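Local coordinates for protein methionine gamma-lyase (Trichomonas vaginalis, PDB 1PFF) that belongs to the Cys/Met metabolism family of pyridoxal phosphate-dependent enzymes, with the large mixed-sheet domain and smaller C-terminal domain of that fold, at residues K9-A13 and I127-D133; V63-F67 and H79-N83; N264-V268 and D322-A326; E14-A18 and I165-K169. All coordinates share one frame. Numbering follows the deposited sequence.

Contact 1 (K9-A13 and I127-D133); sequences KLEHA and ILTNPLD
Glu11, Leu132 and His12 carry most of this contact, in which the C-terminal end of helix 2-11 meets the turn after helix 125-128. His12 leaves helical geometry with positive phi (57/36) in a Schellman motif, and Asn130 CA lies 5.6 Å from Glu11 CA. Residues 131-133 form a 3-10 segment, Asp133 N bonding Asn130 O at 3.0 Å. The Glu11 side chain (m, m) accepts a hydrogen bond at OE2 from Asn130 ND2 (3.1 Å, 172°), which also bonds Pro126 O of helix 125-128; Glu11 OE1 is held by His141 and Asn121. A water donates to Glu11 O and Glu11 OE2 (2.7 Å each) and accepts from Leu132 N (2.9 Å), bridging the two backbones. His12 (chi1 -39°) gives ND1 to Asp133 OD1 at 2.7 Å and 173°, an in-plane His-carboxylate bond. Leu132 (m, t) brings CD1 to 3.4 Å from Ala13 CB; Leu10 CD2 meets Ile127 CD1 at 4.1 Å. Strand 138-142 supports Glu11, Pro131 and Leu132 through Val139, and helix 183-216 packs against Ile127.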
loop_
_atom_site.group_PDB
_atom_site.type_symbol
_atom_site.label_atom_id
_atom_site.label_comp_id
_atom_site.label_asym_id
_atom_site.label_seq_id
_atom_site.Cartn_x
_atom_site.Cartn_y
_atom_site.Cartn_z
ATOM N N LYS A 9 23.706 -7.840 -4.749
ATOM C CA LYS A 9 24.159 -8.387 -6.021
ATOM C C LYS A 9 24.573 -7.277 -7.001
ATOM O O LYS A 9 25.567 -7.412 -7.720
ATOM C CB LYS A 9 23.086 -9.290 -6.652
ATOM C CG LYS A 9 22.884 -10.628 -5.934
ATOM C CD LYS A 9 21.893 -11.520 -6.706
ATOM C CE LYS A 9 21.593 -12.820 -5.962
ATOM N NZ LYS A 9 21.390 -13.960 -6.923
ATOM N N LEU A 10 23.813 -6.184 -7.019
ATOM C CA LEU A 10 24.113 -5.053 -7.898
ATOM C C LEU A 10 25.441 -4.383 -7.553
ATOM O O LEU A 10 26.148 -3.936 -8.444
ATOM C CB LEU A 10 22.988 -4.019 -7.846
ATOM C CG LEU A 10 21.763 -4.373 -8.679
ATOM C CD1 LEU A 10 20.573 -3.580 -8.199
ATOM C CD2 LEU A 10 22.036 -4.102 -10.160
ATOM N N GLU A 11 25.790 -4.350 -6.265
ATOM C CA GLU A 11 27.030 -3.700 -5.822
ATOM C C GLU A 11 28.182 -4.665 -5.571
ATOM O O GLU A 11 29.276 -4.234 -5.179
ATOM C CB GLU A 11 26.792 -2.827 -4.571
ATOM C CG GLU A 11 25.989 -1.559 -4.838
ATOM C CD GLU A 11 26.798 -0.436 -5.494
ATOM O OE1 GLU A 11 26.350 0.720 -5.424
ATOM O OE2 GLU A 11 27.876 -0.681 -6.082
ATOM N N HIS A 12 27.939 -5.955 -5.830
ATOM C CA HIS A 12 28.891 -7.041 -5.537
ATOM C C HIS A 12 29.284 -7.076 -4.058
ATOM O O HIS A 12 30.424 -7.406 -3.710
ATOM C CB HIS A 12 30.140 -6.981 -6.429
ATOM C CG HIS A 12 29.849 -6.599 -7.847
ATOM N ND1 HIS A 12 30.527 -5.591 -8.497
ATOM C CD2 HIS A 12 28.947 -7.082 -8.736
ATOM C CE1 HIS A 12 30.066 -5.479 -9.730
ATOM N NE2 HIS A 12 29.099 -6.363 -9.897
ATOM N N ALA A 13 28.315 -6.763 -3.206
ATOM C CA ALA A 13 28.504 -6.758 -1.757
ATOM C C ALA A 13 28.128 -8.112 -1.155
ATOM O O ALA A 13 27.348 -8.868 -1.743
ATOM C CB ALA A 13 27.657 -5.677 -1.151
ATOM N N ILE A 127 24.594 0.707 -11.333
ATOM C CA ILE A 127 24.686 0.495 -12.785
ATOM C C ILE A 127 25.986 1.056 -13.386
ATOM O O ILE A 127 26.541 0.468 -14.313
ATOM C CB ILE A 127 23.430 1.079 -13.527
ATOM C CG1 ILE A 127 22.121 0.511 -12.964
ATOM C CG2 ILE A 127 23.498 0.834 -15.053
ATOM C CD1 ILE A 127 22.051 -1.040 -12.922
ATOM N N LEU A 128 26.491 2.165 -12.842
ATOM C CA LEU A 128 27.612 2.861 -13.475
ATOM C C LEU A 128 28.950 2.725 -12.755
ATOM O O LEU A 128 29.997 2.711 -13.398
ATOM C CB LEU A 128 27.273 4.336 -13.669
ATOM C CG LEU A 128 26.030 4.649 -14.510
ATOM C CD1 LEU A 128 25.920 6.164 -14.733
ATOM C CD2 LEU A 128 25.990 3.874 -15.828
ATOM N N THR A 129 28.901 2.644 -11.426
ATOM C CA THR A 129 30.097 2.509 -10.594
ATOM C C THR A 129 29.853 1.492 -9.489
ATOM O O THR A 129 28.791 1.484 -8.866
ATOM C CB THR A 129 30.467 3.889 -9.980
ATOM O OG1 THR A 129 30.801 4.792 -11.043
ATOM C CG2 THR A 129 31.769 3.822 -9.141
ATOM N N ASN A 130 30.849 0.641 -9.241
ATOM C CA ASN A 130 30.805 -0.266 -8.098
ATOM C C ASN A 130 32.002 -0.022 -7.191
ATOM O O ASN A 130 33.022 -0.694 -7.328
ATOM C CB ASN A 130 30.755 -1.721 -8.578
ATOM C CG ASN A 130 29.561 -1.985 -9.484
ATOM O OD1 ASN A 130 29.715 -2.378 -10.652
ATOM N ND2 ASN A 130 28.368 -1.740 -8.959
ATOM N N PRO A 131 31.893 0.947 -6.275
ATOM C CA PRO A 131 33.045 1.351 -5.457
ATOM C C PRO A 131 33.664 0.203 -4.661
ATOM O O PRO A 131 34.880 0.229 -4.428
ATOM C CB PRO A 131 32.464 2.430 -4.518
ATOM C CG PRO A 131 31.252 2.961 -5.270
ATOM C CD PRO A 131 30.679 1.726 -5.945
ATOM N N LEU A 132 32.861 -0.788 -4.273
ATOM C CA LEU A 132 33.374 -1.938 -3.516
ATOM C C LEU A 132 34.446 -2.705 -4.299
ATOM O O LEU A 132 35.399 -3.211 -3.713
ATOM C CB LEU A 132 32.243 -2.886 -3.083
ATOM C CG LEU A 132 31.159 -2.324 -2.150
ATOM C CD1 LEU A 132 30.183 -3.442 -1.803
ATOM C CD2 LEU A 132 31.735 -1.703 -0.876
ATOM N N ASP A 133 34.288 -2.751 -5.625
ATOM C CA ASP A 133 35.237 -3.402 -6.538
ATOM C C ASP A 133 36.609 -2.747 -6.451
ATOM O O ASP A 133 37.634 -3.385 -6.718
ATOM C CB ASP A 133 34.758 -3.274 -7.986
ATOM C CG ASP A 133 33.549 -4.138 -8.297
ATOM O OD1 ASP A 133 32.621 -4.238 -7.471
ATOM O OD2 ASP A 133 33.437 -4.752 -9.372
HETATM O O HOH W 1 30.210 -1.667 -5.210
#

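Contact 2 (V63-F67 and H79-N83); sequences VEVDF and HLKPN. With EDO (1,2-ethanediol), chain O; EDO (1,2-ethanediol), chain C.
A polar surface contact joins strand 64-68, one of the two outermost strands of the seven-stranded sheet within this chain, to the loop between helix 75-78 and strand 84-90. The segments stay apart: Glu64 CA to Asn83 CA is 9.0 Å and Asp66 CA to His79 CA 7.8 Å, so side chains and water span the gap. Glu64 and Asp66, alternate strand residues, both direct CA-to-CB toward the loop. Glu64 (m, t) forms a salt bridge from OE1 to Lys81 NZ at 2.9 Å, and OE1 accepts a weak bond from Asn83 ND2 at 3.2 Å, whose stronger partner is Gly37 O. The spacing fits the strand order of the sheet: 39-43 lies between 64-68 and 84-90, and its His39 touches Glu64, Lys81 and Asn83 and bonds Asp66 OD2. One water donates to Asp66 OD2 (2.8 Å) and His79 O (2.7 Å); another donates to Asp66 OD2 (2.9 Å) and accepts from Lys81 NZ (2.8 Å). A 1,2-ethanediol accepts at O2 from Val65 N (3.0 Å).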
loop_
_atom_site.group_PDB
_atom_site.type_symbol
_atom_site.label_atom_id
_atom_site.label_comp_id
_atom_site.label_asym_id
_atom_site.label_seq_id
_atom_site.Cartn_x
_atom_site.Cartn_y
_atom_site.Cartn_z
ATOM N N VAL A 63 33.904 14.000 18.104
ATOM C CA VAL A 63 34.576 13.486 16.909
ATOM C C VAL A 63 35.283 14.655 16.226
ATOM O O VAL A 63 34.685 15.708 16.013
ATOM C CB VAL A 63 33.578 12.831 15.914
ATOM C CG1 VAL A 63 34.291 12.359 14.637
ATOM C CG2 VAL A 63 32.829 11.660 16.565
ATOM N N GLU A 64 36.558 14.477 15.901
ATOM C CA GLU A 64 37.292 15.474 15.130
ATOM C C GLU A 64 37.004 15.222 13.661
ATOM O O GLU A 64 36.989 14.069 13.222
ATOM C CB GLU A 64 38.798 15.382 15.416
ATOM C CG GLU A 64 39.103 15.244 16.903
ATOM C CD GLU A 64 40.576 15.060 17.219
ATOM O OE1 GLU A 64 41.344 14.593 16.350
ATOM O OE2 GLU A 64 40.957 15.379 18.361
ATOM N N VAL A 65 36.750 16.292 12.912
ATOM C CA VAL A 65 36.407 16.169 11.493
ATOM C C VAL A 65 37.266 17.151 10.696
ATOM O O VAL A 65 37.358 18.329 11.038
ATOM C CB VAL A 65 34.898 16.478 11.242
ATOM C CG1 VAL A 65 34.548 16.392 9.742
ATOM C CG2 VAL A 65 34.016 15.551 12.061
ATOM N N ASP A 66 37.906 16.657 9.649
ATOM C CA ASP A 66 38.528 17.538 8.674
ATOM C C ASP A 66 37.723 17.484 7.382
ATOM O O ASP A 66 37.405 16.395 6.910
ATOM C CB ASP A 66 39.955 17.082 8.398
ATOM C CG ASP A 66 40.919 17.495 9.493
ATOM O OD1 ASP A 66 41.050 18.709 9.752
ATOM O OD2 ASP A 66 41.588 16.679 10.142
ATOM N N PHE A 67 37.387 18.644 6.818
ATOM C CA PHE A 67 36.848 18.698 5.450
ATOM C C PHE A 67 37.969 19.081 4.493
ATOM O O PHE A 67 38.598 20.133 4.652
ATOM C CB PHE A 67 35.708 19.714 5.319
ATOM C CG PHE A 67 34.508 19.396 6.155
ATOM C CD1 PHE A 67 34.326 20.021 7.391
ATOM C CD2 PHE A 67 33.559 18.470 5.717
ATOM C CE1 PHE A 67 33.205 19.731 8.180
ATOM C CE2 PHE A 67 32.428 18.175 6.502
ATOM C CZ PHE A 67 32.257 18.816 7.733
ATOM N N HIS A 79 46.168 13.777 5.663
ATOM C CA HIS A 79 45.320 14.131 6.802
ATOM C C HIS A 79 45.081 13.002 7.801
ATOM O O HIS A 79 44.297 13.160 8.733
ATOM C CB HIS A 79 43.985 14.717 6.318
ATOM C CG HIS A 79 44.107 16.117 5.807
ATOM N ND1 HIS A 79 43.918 17.222 6.612
ATOM C CD2 HIS A 79 44.427 16.593 4.580
ATOM C CE1 HIS A 79 44.101 18.317 5.897
ATOM N NE2 HIS A 79 44.411 17.964 4.662
ATOM N N LEU A 80 45.765 11.878 7.607
ATOM C CA LEU A 80 45.620 10.718 8.485
ATOM C C LEU A 80 46.208 11.022 9.854
ATOM O O LEU A 80 47.275 11.628 9.950
ATOM C CB LEU A 80 46.296 9.481 7.875
ATOM C CG LEU A 80 45.692 8.900 6.590
ATOM C CD1 LEU A 80 46.579 7.800 6.032
ATOM C CD2 LEU A 80 44.240 8.397 6.767
ATOM N N LYS A 81 45.489 10.621 10.901
ATOM C CA LYS A 81 45.906 10.799 12.294
ATOM C C LYS A 81 45.819 9.448 12.999
ATOM O O LYS A 81 45.178 8.541 12.479
ATOM C CB LYS A 81 44.992 11.817 12.994
ATOM C CG LYS A 81 45.114 13.235 12.452
ATOM C CD LYS A 81 44.786 14.272 13.524
ATOM C CE LYS A 81 43.347 14.726 13.434
ATOM N NZ LYS A 81 43.064 15.839 14.391
ATOM N N PRO A 82 46.451 9.293 14.165
ATOM C CA PRO A 82 46.383 8.022 14.901
ATOM C C PRO A 82 44.946 7.578 15.166
ATOM O O PRO A 82 44.673 6.376 15.215
ATOM C CB PRO A 82 47.091 8.349 16.223
ATOM C CG PRO A 82 48.077 9.433 15.836
ATOM C CD PRO A 82 47.287 10.286 14.868
ATOM N N ASN A 83 44.046 8.544 15.319
ATOM C CA ASN A 83 42.654 8.254 15.630
ATOM C C ASN A 83 41.683 8.288 14.431
ATOM O O ASN A 83 40.465 8.266 14.621
ATOM C CB ASN A 83 42.182 9.169 16.762
ATOM C CG ASN A 83 42.241 10.651 16.400
ATOM O OD1 ASN A 83 43.114 11.097 15.643
ATOM N ND2 ASN A 83 41.318 11.426 16.965
HETATM C C1 EDO O . 38.834 20.168 14.424
HETATM O O1 EDO O . 39.594 19.504 13.420
HETATM C C2 EDO O . 37.885 19.186 15.117
HETATM O O2 EDO O . 36.735 18.978 14.318
HETATM C C1 EDO C . 42.117 12.074 21.862
HETATM O O1 EDO C . 41.582 11.469 20.690
HETATM C C2 EDO C . 42.551 13.509 21.574
HETATM O O2 EDO C . 42.952 13.638 20.216
HETATM O O HOH W 2 44.136 15.713 9.737
HETATM O O HOH W 3 41.476 17.518 12.868
#

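Contact 3 (N264-V268 and D322-A326); sequences NCHVV and DLKQA
One carboxylate, that of Asp322, organises the meeting of helix 316-328 with the irregular loop between helix 255-263 and strand 269-270. The loop lies beside the helix with Asn264 CA 4.9 Å from Ala326 CA and Cys265 CA 6.0 Å from Asp322 CA. It bends at His266 (phi/psi -117/-63) and Val267 (-67/-43), which brings successive amides round to the acid. Asp322, chi1 t and chi2 21°, receives His266 N at both OD1 and OD2 (2.9 Å each, 154° and 142°) and Val268 N at OD2 (2.8 Å, 167°). Val267 N also stands 2.8 Å from Asp322 OD2. The backbone of Asp322 keeps its helical role, its O accepting from Ala326 N at 3.2 Å. Asn264 ND2 is satisfied by Lys260 O in the preceding helix. Alongside these bonds, Cys265 SG packs 4.2 Å from Leu323 CD2 and 4.4 Å from Ala326 CB, and Asn264 CB sits 3.7 Å from Ala326 CB. Ile281 of strand 280-282 touches Cys265, Val268 and Leu323, so the join belongs to the packing of the five-stranded sheet. Chemically, a buried helical acid accepts two backbone NH groups of the loop just before strand 269-270, consistent with its holding that turn.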
loop_
_atom_site.group_PDB
_atom_site.type_symbol
_atom_site.label_atom_id
_atom_site.label_comp_id
_atom_site.label_asym_id
_atom_site.label_seq_id
_atom_site.Cartn_x
_atom_site.Cartn_y
_atom_site.Cartn_z
ATOM N N ASN A 264 11.561 29.769 -18.110
ATOM C CA ASN A 264 11.226 29.304 -19.453
ATOM C C ASN A 264 11.471 27.818 -19.731
ATOM O O ASN A 264 11.467 27.390 -20.887
ATOM C CB ASN A 264 11.926 30.169 -20.490
ATOM C CG ASN A 264 11.222 31.481 -20.693
ATOM O OD1 ASN A 264 10.268 31.566 -21.466
ATOM N ND2 ASN A 264 11.659 32.507 -19.974
ATOM N N CYS A 265 11.683 27.043 -18.672
ATOM C CA CYS A 265 11.734 25.593 -18.787
ATOM C C CYS A 265 10.325 25.031 -18.632
ATOM O O CYS A 265 9.603 25.373 -17.695
ATOM C CB CYS A 265 12.683 25.001 -17.750
ATOM S SG CYS A 265 14.406 25.488 -18.007
ATOM N N HIS A 266 9.944 24.172 -19.568
ATOM C CA HIS A 266 8.600 23.620 -19.612
ATOM C C HIS A 266 8.649 22.103 -19.410
ATOM O O HIS A 266 8.134 21.594 -18.408
ATOM C CB HIS A 266 7.906 24.019 -20.925
ATOM C CG HIS A 266 7.926 25.499 -21.194
ATOM N ND1 HIS A 266 6.871 26.331 -20.880
ATOM C CD2 HIS A 266 8.876 26.294 -21.743
ATOM C CE1 HIS A 266 7.168 27.572 -21.223
ATOM N NE2 HIS A 266 8.380 27.578 -21.749
ATOM N N VAL A 267 9.298 21.399 -20.338
ATOM C CA VAL A 267 9.452 19.940 -20.280
ATOM C C VAL A 267 10.355 19.550 -19.109
ATOM O O VAL A 267 10.083 18.590 -18.376
ATOM C CB VAL A 267 10.015 19.394 -21.617
ATOM C CG1 VAL A 267 10.417 17.927 -21.503
ATOM C CG2 VAL A 267 9.002 19.589 -22.727
ATOM N N VAL A 268 11.434 20.307 -18.943
ATOM C CA VAL A 268 12.264 20.222 -17.750
ATOM C C VAL A 268 11.582 21.048 -16.637
ATOM O O VAL A 268 11.376 22.251 -16.790
ATOM C CB VAL A 268 13.683 20.750 -18.049
ATOM C CG1 VAL A 268 14.581 20.600 -16.844
ATOM C CG2 VAL A 268 14.280 20.027 -19.257
ATOM N N ASP A 322 13.587 22.377 -25.298
ATOM C CA ASP A 322 13.147 23.164 -24.143
ATOM C C ASP A 322 14.240 24.115 -23.658
ATOM O O ASP A 322 14.003 25.314 -23.467
ATOM C CB ASP A 322 12.741 22.211 -23.015
ATOM C CG ASP A 322 12.010 22.899 -21.872
ATOM O OD1 ASP A 322 11.450 23.993 -22.061
ATOM O OD2 ASP A 322 11.931 22.394 -20.732
ATOM N N LEU A 323 15.441 23.572 -23.468
ATOM C CA LEU A 323 16.549 24.354 -22.940
ATOM C C LEU A 323 17.020 25.414 -23.930
ATOM O O LEU A 323 17.347 26.531 -23.532
ATOM C CB LEU A 323 17.708 23.438 -22.536
ATOM C CG LEU A 323 17.453 22.510 -21.345
ATOM C CD1 LEU A 323 18.560 21.473 -21.255
ATOM C CD2 LEU A 323 17.336 23.279 -20.024
ATOM N N LYS A 324 17.041 25.060 -25.214
ATOM C CA LYS A 324 17.479 25.972 -26.266
ATOM C C LYS A 324 16.607 27.226 -26.311
ATOM O O LYS A 324 17.125 28.338 -26.385
ATOM C CB LYS A 324 17.472 25.268 -27.627
ATOM C CG LYS A 324 18.179 26.041 -28.728
ATOM C CD LYS A 324 17.763 25.557 -30.106
ATOM C CE LYS A 324 18.687 26.093 -31.193
ATOM N NZ LYS A 324 19.821 26.913 -30.652
ATOM N N GLN A 325 15.291 27.032 -26.253
ATOM C CA GLN A 325 14.333 28.131 -26.224
ATOM C C GLN A 325 14.556 29.045 -25.011
ATOM O O GLN A 325 14.551 30.279 -25.141
ATOM C CB GLN A 325 12.902 27.575 -26.252
ATOM C CG GLN A 325 11.805 28.636 -26.195
ATOM C CD GLN A 325 11.466 29.067 -24.766
ATOM O OE1 GLN A 325 11.485 28.251 -23.842
ATOM N NE2 GLN A 325 11.158 30.340 -24.589
ATOM N N ALA A 326 14.760 28.435 -23.844
ATOM C CA ALA A 326 14.989 29.169 -22.598
ATOM C C ALA A 326 16.306 29.952 -22.611
ATOM O O ALA A 326 16.341 31.143 -22.276
ATOM C CB ALA A 326 14.949 28.207 -21.410
#

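Contact 4 (E14-A18 and I165-K169); sequences EACAA and IAKVK. With EDO (1,2-ethanediol), chain M.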
loop_
_atom_site.group_PDB
_atom_site.type_symbol
_atom_site.label_atom_id
_atom_site.label_comp_id
_atom_site.label_asym_id
_atom_site.label_seq_id
_atom_site.Cartn_x
_atom_site.Cartn_y
_atom_site.Cartn_z
ATOM N N GLU A 14 28.668 -8.404 0.028
ATOM C CA GLU A 14 28.246 -9.570 0.806
ATOM C C GLU A 14 26.839 -9.377 1.362
ATOM O O GLU A 14 26.048 -10.318 1.432
ATOM C CB GLU A 14 29.205 -9.812 1.976
ATOM C CG GLU A 14 30.616 -10.176 1.560
ATOM C CD GLU A 14 31.519 -10.535 2.727
ATOM O OE1 GLU A 14 31.028 -10.767 3.870
ATOM O OE2 GLU A 14 32.743 -10.601 2.484
ATOM N N ALA A 15 26.530 -8.149 1.764
ATOM C CA ALA A 15 25.261 -7.871 2.440
ATOM C C ALA A 15 24.808 -6.426 2.242
ATOM O O ALA A 15 25.589 -5.550 1.852
ATOM C CB ALA A 15 25.372 -8.203 3.950
ATOM N N CYS A 16 23.536 -6.182 2.526
ATOM C CA CYS A 16 22.993 -4.842 2.425
ATOM C C CYS A 16 21.956 -4.611 3.519
ATOM O O CYS A 16 21.285 -5.548 3.961
ATOM C CB CYS A 16 22.404 -4.632 1.032
ATOM S SG CYS A 16 21.310 -3.221 0.860
ATOM N N ALA A 17 21.880 -3.365 3.980
ATOM C CA ALA A 17 20.891 -2.929 4.961
ATOM C C ALA A 17 20.108 -1.774 4.351
ATOM O O ALA A 17 20.691 -0.768 3.953
ATOM C CB ALA A 17 21.576 -2.481 6.254
ATOM N N ALA A 18 18.792 -1.945 4.252
ATOM C CA ALA A 18 17.902 -0.885 3.802
ATOM C C ALA A 18 17.530 0.030 4.973
ATOM O O ALA A 18 17.394 -0.438 6.108
ATOM C CB ALA A 18 16.653 -1.478 3.158
ATOM N N ILE A 165 27.663 -5.009 7.980
ATOM C CA ILE A 165 26.207 -4.855 7.876
ATOM C C ILE A 165 25.464 -5.374 9.104
ATOM O O ILE A 165 24.440 -4.814 9.490
ATOM C CB ILE A 165 25.656 -5.510 6.586
ATOM C CG1 ILE A 165 26.151 -4.759 5.335
ATOM C CG2 ILE A 165 24.111 -5.577 6.636
ATOM C CD1 ILE A 165 25.915 -3.235 5.387
ATOM N N ALA A 166 25.972 -6.447 9.712
ATOM C CA ALA A 166 25.432 -6.927 10.987
ATOM C C ALA A 166 25.387 -5.811 12.038
ATOM O O ALA A 166 24.382 -5.647 12.708
ATOM C CB ALA A 166 26.229 -8.119 11.507
ATOM N N LYS A 167 26.472 -5.048 12.161
ATOM C CA LYS A 167 26.559 -3.928 13.115
ATOM C C LYS A 167 25.720 -2.724 12.690
ATOM O O LYS A 167 25.090 -2.067 13.524
ATOM C CB LYS A 167 28.018 -3.500 13.301
ATOM C CG LYS A 167 28.856 -4.500 14.080
ATOM C CD LYS A 167 30.210 -3.905 14.448
ATOM C CE LYS A 167 30.982 -4.841 15.372
ATOM N NZ LYS A 167 32.457 -4.617 15.273
ATOM N N VAL A 168 25.713 -2.435 11.390
ATOM C CA VAL A 168 24.878 -1.363 10.842
ATOM C C VAL A 168 23.409 -1.615 11.210
ATOM O O VAL A 168 22.722 -0.699 11.650
ATOM C CB VAL A 168 25.057 -1.204 9.301
ATOM C CG1 VAL A 168 23.998 -0.246 8.702
ATOM C CG2 VAL A 168 26.468 -0.730 8.968
ATOM N N LYS A 169 22.952 -2.862 11.068
ATOM C CA LYS A 169 21.566 -3.218 11.373
ATOM C C LYS A 169 21.276 -3.192 12.868
ATOM O O LYS A 169 20.325 -2.538 13.319
ATOM C CB LYS A 169 21.227 -4.608 10.817
ATOM C CG LYS A 169 21.055 -4.646 9.307
ATOM C CD LYS A 169 20.640 -6.023 8.814
ATOM C CE LYS A 169 20.223 -5.949 7.351
ATOM N NZ LYS A 169 19.733 -7.262 6.848
HETATM C C1 EDO M . 36.247 -3.762 16.737
HETATM O O1 EDO M . 35.177 -4.181 17.574
HETATM C C2 EDO M . 35.720 -3.412 15.348
HETATM O O2 EDO M . 34.758 -2.369 15.442
#
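Small alanines on the strand make room for the larger side chains of the helix. Strand 15-18 and helix 165-169 run nearly parallel (14°), axes 8.2 Å apart at closest approach, in a packing that layers helix 162-177 on edge strand 15-19 of the mixed sheet, as in the large alpha/beta domain of this family. Ala15 and Ala17 both point CA-to-CB at the helix, and Ile165 (m, m) fits against both: its CB lies 3.8 Å from Ala15 CB, its CG1 3.6 Å from Ala15 O, and its CG2 4.0 Å from Ala17 CB. The Ala17 methyl enters a hollow lined by Ile165, Val168 and Lys169, with Val168 CG1 at 4.1 Å and Lys169 CG at 3.8 Å from Ala17 CB. Lys169 extends past the strand, CE 3.6 Å from Cys16 O, to a salt bridge with Glu4. The CA-to-CB bond of Cys16 points away from helix 165-169, and its side chain touches Glu4 and Ile7 of helix 2-11; Val158 and Ser160 of strand 156-160 touch Ile165, and helix 22-33 flanks Val168.

From the N terminus, helix 2-11 enters contact 1 and strand 15-19, next in the chain, enters contact 4. Contact 1 closes its loop at 127-133 and contact 4 later at 165-169, so the two cross; their centres are 15 Å apart. Contact 2 closes a short loop, 63-67 to 79-83, nested inside both. Contacts 4 and 2 reach the two outermost strands of the seven-stranded sheet, 15-19 and 64-68, with centres 25 Å apart. Contact 3 opens only after these have closed and ties helix 316-328 to the approach to strand 269-270 in the five-stranded sheet, on the opposite side of the chain's centre from contacts 2 and 4.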